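Local coordinates for protein glycoside Hydrolase (Bacteroides uniformis, PDB 5TA0) that probably hydrolyses agarose chains as a family GH86 glycoside hydrolase, and holds a bound agarose oligosaccharide in its glycan pocket, at residues 545-550 against 630-635; 564-569 against 604-609; 574-579 against 621-626. All coordinates share one frame; numbering follows the deposited sequence.

Contact 1 (545-550 against 630-635)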
# COMPACT_ATOMS: atom_id res chain seq x y z
N LEU A 545 -11.29 29.45 -8.33
CA LEU A 545 -10.56 28.89 -7.18
C LEU A 545 -9.08 28.99 -7.52
O LEU A 545 -8.63 28.42 -8.52
CB LEU A 545 -10.95 27.44 -6.92
CG LEU A 545 -12.39 27.21 -6.43
CD1 LEU A 545 -12.67 25.73 -6.23
CD2 LEU A 545 -12.65 27.93 -5.11
N VAL A 546 -8.31 29.68 -6.68
CA VAL A 546 -6.91 29.96 -6.95
C VAL A 546 -6.04 29.20 -5.97
O VAL A 546 -6.26 29.28 -4.76
CB VAL A 546 -6.60 31.47 -6.83
CG1 VAL A 546 -5.12 31.74 -7.10
CG2 VAL A 546 -7.49 32.26 -7.79
N PHE A 547 -5.07 28.46 -6.50
CA PHE A 547 -4.07 27.73 -5.71
C PHE A 547 -2.69 28.22 -6.12
O PHE A 547 -2.47 28.64 -7.26
CB PHE A 547 -4.16 26.23 -5.97
CG PHE A 547 -5.42 25.61 -5.46
CD1 PHE A 547 -6.59 25.66 -6.22
CD2 PHE A 547 -5.48 25.02 -4.20
CE1 PHE A 547 -7.77 25.11 -5.74
CE2 PHE A 547 -6.66 24.47 -3.73
CZ PHE A 547 -7.81 24.53 -4.49
N ASN A 548 -1.76 28.16 -5.18
CA ASN A 548 -0.39 28.60 -5.39
C ASN A 548 0.59 27.49 -5.06
O ASN A 548 0.52 26.93 -3.97
CB ASN A 548 -0.09 29.81 -4.51
CG ASN A 548 -0.92 31.02 -4.87
OD1 ASN A 548 -1.92 31.32 -4.22
ND2 ASN A 548 -0.55 31.67 -5.94
N ILE A 549 1.50 27.21 -5.99
CA ILE A 549 2.55 26.21 -5.81
C ILE A 549 3.87 26.93 -6.04
O ILE A 549 4.18 27.31 -7.18
CB ILE A 549 2.37 25.00 -6.74
CG1 ILE A 549 1.03 24.30 -6.48
CG2 ILE A 549 3.53 24.02 -6.56
CD1 ILE A 549 0.76 23.08 -7.32
N ASN A 550 4.64 27.08 -4.97
CA ASN A 550 5.81 27.95 -4.95
C ASN A 550 7.13 27.24 -4.68
O ASN A 550 7.17 26.09 -4.24
CB ASN A 550 5.57 29.03 -3.88
CG ASN A 550 4.36 29.90 -4.17
OD1 ASN A 550 4.00 30.14 -5.32
ND2 ASN A 550 3.70 30.35 -3.09
N GLY A 630 -19.52 20.20 -4.53
CA GLY A 630 -18.30 19.41 -4.35
C GLY A 630 -17.11 20.28 -3.99
O GLY A 630 -17.22 21.46 -3.69
N HIS A 631 -15.94 19.65 -4.06
CA HIS A 631 -14.69 20.28 -3.65
C HIS A 631 -13.55 19.97 -4.58
O HIS A 631 -13.52 18.90 -5.20
CB HIS A 631 -14.27 19.78 -2.26
CG HIS A 631 -15.17 20.19 -1.14
ND1 HIS A 631 -16.35 19.54 -0.86
CD2 HIS A 631 -15.04 21.15 -0.20
CE1 HIS A 631 -16.92 20.10 0.19
NE2 HIS A 631 -16.15 21.08 0.61
N VAL A 632 -12.61 20.90 -4.64
CA VAL A 632 -11.24 20.58 -5.05
C VAL A 632 -10.51 20.19 -3.76
O VAL A 632 -10.34 21.02 -2.87
CB VAL A 632 -10.55 21.79 -5.70
CG1 VAL A 632 -9.12 21.43 -6.10
CG2 VAL A 632 -11.35 22.28 -6.90
N SER A 633 -10.15 18.91 -3.65
CA SER A 633 -9.50 18.41 -2.44
C SER A 633 -8.04 18.88 -2.36
O SER A 633 -7.62 19.41 -1.35
CB SER A 633 -9.58 16.89 -2.36
OG SER A 633 -9.13 16.29 -3.53
N THR A 634 -7.30 18.69 -3.46
CA THR A 634 -5.88 19.07 -3.51
C THR A 634 -5.50 19.51 -4.91
O THR A 634 -6.08 19.03 -5.90
CB THR A 634 -4.94 17.89 -3.11
OG1 THR A 634 -5.15 16.79 -3.98
CG2 THR A 634 -5.16 17.47 -1.67
N VAL A 635 -4.51 20.39 -4.97
CA VAL A 635 -3.79 20.69 -6.19
C VAL A 635 -2.31 20.55 -5.88
O VAL A 635 -1.79 21.23 -5.01
CB VAL A 635 -4.11 22.10 -6.72
CG1 VAL A 635 -3.30 22.38 -7.97
CG2 VAL A 635 -5.61 22.23 -6.99

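Contact 2 (564-569 against 604-609)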
# COMPACT_ATOMS: atom_id res chain seq x y z
N LEU A 564 -5.07 17.38 -10.10
CA LEU A 564 -6.27 18.00 -9.58
C LEU A 564 -7.12 16.99 -8.85
O LEU A 564 -7.76 16.16 -9.47
CB LEU A 564 -7.11 18.61 -10.72
CG LEU A 564 -6.38 19.60 -11.61
CD1 LEU A 564 -7.36 20.08 -12.68
CD2 LEU A 564 -5.84 20.78 -10.82
N GLY A 565 -7.08 17.02 -7.51
CA GLY A 565 -7.97 16.13 -6.75
C GLY A 565 -9.37 16.74 -6.73
O GLY A 565 -9.53 17.85 -6.21
N LEU A 566 -10.36 16.00 -7.25
CA LEU A 566 -11.75 16.50 -7.31
C LEU A 566 -12.65 15.50 -6.62
O LEU A 566 -12.55 14.30 -6.87
CB LEU A 566 -12.20 16.67 -8.76
CG LEU A 566 -11.36 17.59 -9.65
CD1 LEU A 566 -12.01 17.66 -11.03
CD2 LEU A 566 -11.21 18.96 -9.03
N GLY A 567 -13.53 16.00 -5.75
CA GLY A 567 -14.59 15.20 -5.14
C GLY A 567 -15.93 15.83 -5.46
O GLY A 567 -16.25 16.86 -4.87
N ARG A 568 -16.67 15.23 -6.39
CA ARG A 568 -17.95 15.81 -6.83
C ARG A 568 -18.93 14.69 -7.06
O ARG A 568 -18.59 13.63 -7.55
CB ARG A 568 -17.82 16.61 -8.14
CG ARG A 568 -16.67 17.60 -8.15
CD ARG A 568 -16.83 18.61 -9.27
NE ARG A 568 -17.81 19.62 -8.93
CZ ARG A 568 -18.36 20.49 -9.78
NH1 ARG A 568 -19.21 21.39 -9.31
NH2 ARG A 568 -18.08 20.44 -11.08
N ASN A 569 -20.20 14.98 -6.76
CA ASN A 569 -21.28 14.10 -7.17
C ASN A 569 -21.30 13.84 -8.67
O ASN A 569 -20.83 14.66 -9.47
CB ASN A 569 -22.64 14.66 -6.71
CG ASN A 569 -22.87 14.48 -5.23
OD1 ASN A 569 -22.29 13.60 -4.61
ND2 ASN A 569 -23.75 15.30 -4.64
N GLY A 604 -11.23 11.56 -7.19
CA GLY A 604 -10.04 11.12 -7.92
C GLY A 604 -9.17 12.27 -8.32
O GLY A 604 -9.63 13.42 -8.41
N VAL A 605 -7.90 11.96 -8.60
CA VAL A 605 -6.97 12.94 -9.18
C VAL A 605 -7.01 12.88 -10.70
O VAL A 605 -6.76 11.83 -11.30
CB VAL A 605 -5.55 12.71 -8.65
CG1 VAL A 605 -4.52 13.52 -9.42
CG2 VAL A 605 -5.49 13.03 -7.18
N ILE A 606 -7.30 14.03 -11.30
CA ILE A 606 -7.18 14.22 -12.74
C ILE A 606 -5.78 14.75 -13.00
O ILE A 606 -5.41 15.84 -12.55
CB ILE A 606 -8.22 15.26 -13.25
CG1 ILE A 606 -9.64 14.95 -12.77
CG2 ILE A 606 -8.16 15.36 -14.77
CD1 ILE A 606 -10.16 13.60 -13.10
N GLU A 607 -5.00 13.96 -13.72
CA GLU A 607 -3.63 14.31 -14.07
C GLU A 607 -3.61 15.10 -15.39
O GLU A 607 -4.15 14.65 -16.40
CB GLU A 607 -2.77 13.05 -14.15
CG GLU A 607 -2.50 12.49 -12.77
CD GLU A 607 -2.11 11.03 -12.80
OE1 GLU A 607 -2.99 10.17 -12.98
OE2 GLU A 607 -0.90 10.74 -12.70
N VAL A 608 -3.01 16.29 -15.35
CA VAL A 608 -3.06 17.27 -16.44
C VAL A 608 -1.63 17.59 -16.89
O VAL A 608 -0.91 18.31 -16.19
CB VAL A 608 -3.76 18.56 -15.99
CG1 VAL A 608 -3.88 19.53 -17.17
CG2 VAL A 608 -5.15 18.26 -15.41
N PRO A 609 -1.20 17.06 -18.05
CA PRO A 609 0.10 17.49 -18.57
C PRO A 609 0.10 19.00 -18.81
O PRO A 609 -0.91 19.57 -19.22
CB PRO A 609 0.21 16.73 -19.88
CG PRO A 609 -0.62 15.51 -19.67
CD PRO A 609 -1.81 16.03 -18.91

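Contact 3 (574-579 against 621-626)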
# COMPACT_ATOMS: atom_id res chain seq x y z
N LEU A 574 -16.09 17.48 -14.54
CA LEU A 574 -14.68 17.22 -14.19
C LEU A 574 -13.74 17.93 -15.19
O LEU A 574 -12.57 17.55 -15.34
CB LEU A 574 -14.42 15.71 -14.14
CG LEU A 574 -15.30 14.93 -13.15
CD1 LEU A 574 -14.92 13.46 -13.21
CD2 LEU A 574 -15.22 15.46 -11.72
N LEU A 575 -14.26 18.97 -15.85
CA LEU A 575 -13.55 19.70 -16.89
C LEU A 575 -13.63 21.20 -16.60
O LEU A 575 -14.24 21.97 -17.37
CB LEU A 575 -14.14 19.38 -18.27
CG LEU A 575 -13.95 17.93 -18.73
CD1 LEU A 575 -14.83 17.68 -19.96
CD2 LEU A 575 -12.50 17.62 -19.04
N PRO A 576 -13.02 21.64 -15.49
CA PRO A 576 -12.97 23.06 -15.23
C PRO A 576 -12.10 23.78 -16.26
O PRO A 576 -11.27 23.15 -16.94
CB PRO A 576 -12.30 23.14 -13.86
CG PRO A 576 -11.48 21.91 -13.77
CD PRO A 576 -12.25 20.86 -14.49
N GLU A 577 -12.30 25.08 -16.37
CA GLU A 577 -11.35 25.94 -17.05
C GLU A 577 -10.13 26.06 -16.17
O GLU A 577 -10.26 26.40 -14.99
CB GLU A 577 -11.94 27.34 -17.28
CG GLU A 577 -13.10 27.37 -18.25
CD GLU A 577 -13.70 28.77 -18.46
OE1 GLU A 577 -13.21 29.76 -17.87
OE2 GLU A 577 -14.69 28.87 -19.22
N LEU A 578 -8.96 25.81 -16.74
CA LEU A 578 -7.70 25.81 -16.01
C LEU A 578 -6.77 26.86 -16.58
O LEU A 578 -6.49 26.83 -17.80
CB LEU A 578 -7.05 24.43 -16.07
CG LEU A 578 -5.62 24.28 -15.53
CD1 LEU A 578 -5.53 24.62 -14.07
CD2 LEU A 578 -5.12 22.86 -15.77
N LEU A 579 -6.32 27.79 -15.73
CA LEU A 579 -5.28 28.74 -16.08
C LEU A 579 -4.08 28.52 -15.18
O LEU A 579 -4.23 28.46 -13.97
CB LEU A 579 -5.78 30.17 -15.89
CG LEU A 579 -7.02 30.60 -16.69
CD1 LEU A 579 -7.47 31.99 -16.29
CD2 LEU A 579 -6.72 30.53 -18.18
N ILE A 621 -2.42 28.63 -10.03
CA ILE A 621 -3.24 27.65 -10.73
C ILE A 621 -4.70 27.99 -10.42
O ILE A 621 -5.10 27.94 -9.25
CB ILE A 621 -2.88 26.22 -10.28
CG1 ILE A 621 -1.45 25.88 -10.75
CG2 ILE A 621 -3.91 25.22 -10.81
CD1 ILE A 621 -0.79 24.69 -10.07
N SER A 622 -5.46 28.37 -11.45
CA SER A 622 -6.84 28.83 -11.31
C SER A 622 -7.79 27.83 -11.94
O SER A 622 -7.57 27.39 -13.06
CB SER A 622 -6.96 30.21 -11.98
OG SER A 622 -8.28 30.54 -12.31
N LEU A 623 -8.85 27.48 -11.21
CA LEU A 623 -9.89 26.58 -11.69
C LEU A 623 -11.24 27.26 -11.66
O LEU A 623 -11.57 27.92 -10.70
CB LEU A 623 -9.97 25.33 -10.82
CG LEU A 623 -8.73 24.43 -10.80
CD1 LEU A 623 -8.90 23.39 -9.71
CD2 LEU A 623 -8.55 23.76 -12.14
N LYS A 624 -12.03 27.07 -12.71
CA LYS A 624 -13.39 27.60 -12.74
C LYS A 624 -14.32 26.56 -13.32
O LYS A 624 -14.16 26.15 -14.46
CB LYS A 624 -13.48 28.89 -13.56
CG LYS A 624 -14.85 29.54 -13.49
CD LYS A 624 -14.96 30.74 -14.43
CE LYS A 624 -14.14 31.90 -13.95
NZ LYS A 624 -14.51 33.11 -14.72
N PHE A 625 -15.31 26.16 -12.52
CA PHE A 625 -16.28 25.16 -12.92
C PHE A 625 -17.57 25.83 -13.36
O PHE A 625 -17.89 26.91 -12.86
CB PHE A 625 -16.57 24.22 -11.74
CG PHE A 625 -15.41 23.35 -11.34
CD1 PHE A 625 -15.30 22.04 -11.81
CD2 PHE A 625 -14.42 23.84 -10.50
CE1 PHE A 625 -14.23 21.23 -11.43
CE2 PHE A 625 -13.33 23.03 -10.13
CZ PHE A 625 -13.25 21.74 -10.60
N PRO A 626 -18.32 25.18 -14.27
CA PRO A 626 -19.60 25.73 -14.77
C PRO A 626 -20.80 25.45 -13.85
O PRO A 626 -21.89 25.99 -14.10
CB PRO A 626 -19.78 25.00 -16.09
CG PRO A 626 -19.17 23.65 -15.86
CD PRO A 626 -17.95 23.96 -15.02
O HOH W 1 -9.76 29.27 -14.20

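Contact 1 (545-550 against 630-635)
Val-635 sets its CG2 methyl squarely over one face of the Phe-547 ring: the methyl carbon lies 3.6 Å from the ring centroid and 10° off the ring normal, the geometry of a CH-pi contact. The phenyl group gets there because its CG stands anti to the carbonyl carbon (chi1 -67°) and the ring is then turned almost perpendicular (chi2 84°), which presents a flat face to the opposing strand. Val-632 meets the same ring obliquely, its CG1 lying 3.7 Å from Phe-547 CZ. The other branch of that valine, CG2, lies against the end of Leu-545, with CD1 of the leucine 3.8 Å away. At the far end Ile-549 reaches across with CD1, 4.2 Å from Val-635 CG1. Replacing Phe-547 with alanine is likely to strip Val-635 CG2 and Val-632 CG1 of the ring they rest on, leaving a gap between the two strands. No hydrogen bond joins the segments, and the strand axes stay 8.7 Å apart while running roughly the same way, too far for a shared ladder; these are strands of two facing sheets in a beta-sandwich-like layering. Cohesion across this interface therefore rests on dispersion and one CH-pi contact between apolar groups, all but Leu-545 buried.

Contact 2 (564-569 against 604-609)
With CG beside the backbone N (chi1 -54° and -57°), Leu-564 and Leu-566 swing their CD1 methyls to neighbours on the face of the sheet that the backbone gives them in common with Ile-606. Leu-566 CD1 comes 4.0 Å from Ile-606 CG1, the two side chains set roughly perpendicular, while Leu-564 CD1 meets Val-608 CG2 at 4.0 Å. Val-605 points to the other face, where its CG2 lies 4.0 Å from Gly-565 CA; with no side chain on the glycine, the valine branch rests directly against backbone. Leu-564 and Ile-606 form a hydrogen-bonded pair through Leu-564 N to Ile-606 O (2.9 Å) and Ile-606 N to Leu-564 O (2.8 Å). Leu-566 and Gly-604 repeat the pattern, Leu-566 N lying 2.9 Å from Gly-604 O. Between them Gly-565 and Val-605 make the non-hydrogen-bonded pair, their CA atoms 4.1 Å apart. This is an antiparallel edge ladder of a five-stranded mixed sheet in the beta porphyranase A C-terminal region: strand 602-609 is outermost within the chain, and strand 631-642 flanks strand 558-568 on the side away from it. The leucine face turns to the other sheet of the sandwich, Leu-564 and Leu-566 touching Val-635 and Val-632 of strand 631-642, respectively, whereas Val-605 packs on Glu-301, Ala-302 and Asp-305 of helix 298-315.

Contact 3 (574-579 against 621-626)
Pro-576 and Phe-625 extend in the same direction, with the proline ring laid over one face of the phenyl. Pro-576 CB stands 3.6 Å from the ring centroid and 9° off the normal, so this is a CH-pi contact over the centre of the ring, and CG of the same proline continues toward the rim, 3.6 Å from Phe-625 CZ. CG also touches Leu-623 CD2, so the proline meets both the phenyl and the leucine, at a corner. Leu-578 and Leu-623 form the next pair with a common direction. With CG anti to the backbone N (chi1 171°), Leu-578 turns CD1 to Leu-623 CD2, at 3.7 Å, and to Ile-621 CG2.

The opposite face carries Glu-577, Lys-624, Leu-579 and Ser-622. Glu-577 and Lys-624 run alongside each other, but the lysine chain bends at chi3 (-70°) and Glu-577 OE1 remains 4.8 Å from Lys-624 NZ: opposite charges are near without direct contact. Antiparallel backbone bonds join the strands at two hydrogen-bonded pairs, Glu-577 with Lys-624 and Leu-579 with Ser-622; in the second, Ser-622 N reaches Leu-579 O at 2.8 Å. A water donates to Glu-577 O (3.0 Å) and to Ser-622 OG (2.7 Å), tying the serine hydroxyl to the partner strand; that hydroxyl is also hydrogen-bonded to Glu-544.

Strand 619-624 lies between strands 577-580 and 545-549 in a four-stranded antiparallel sheet. The apolar face of this sheet, with Phe-625 just beyond strand 619-624, is turned to the other sheet: Leu-623 packs on Leu-564 and Val-632, Phe-625 on Leu-566, and Leu-578 on Val-608.

Overall arrangement
Contacts 1, 2 and 3 describe two sheets packed face to face. Contact 2 lies within one, contact 3 within the other, and contact 1 spans the interface between them; their centres are about 10 to 11 Å apart. Contact 1 joins contact 2 through probable hydrogen bonds of Gly-565 N with Thr-634 O and Gly-565 O with Ser-633 N, both 2.8 Å. It joins contact 3 likewise, Phe-547 O lying 2.8 Å from Ile-621 N. Contacts 2 and 3 meet through side chains, such as Leu-566 CD2 and Phe-625 CZ at 3.8 Å. None of the three segment pairs includes a glycan-pocket residue, since that pocket is formed between residues 52 and 387.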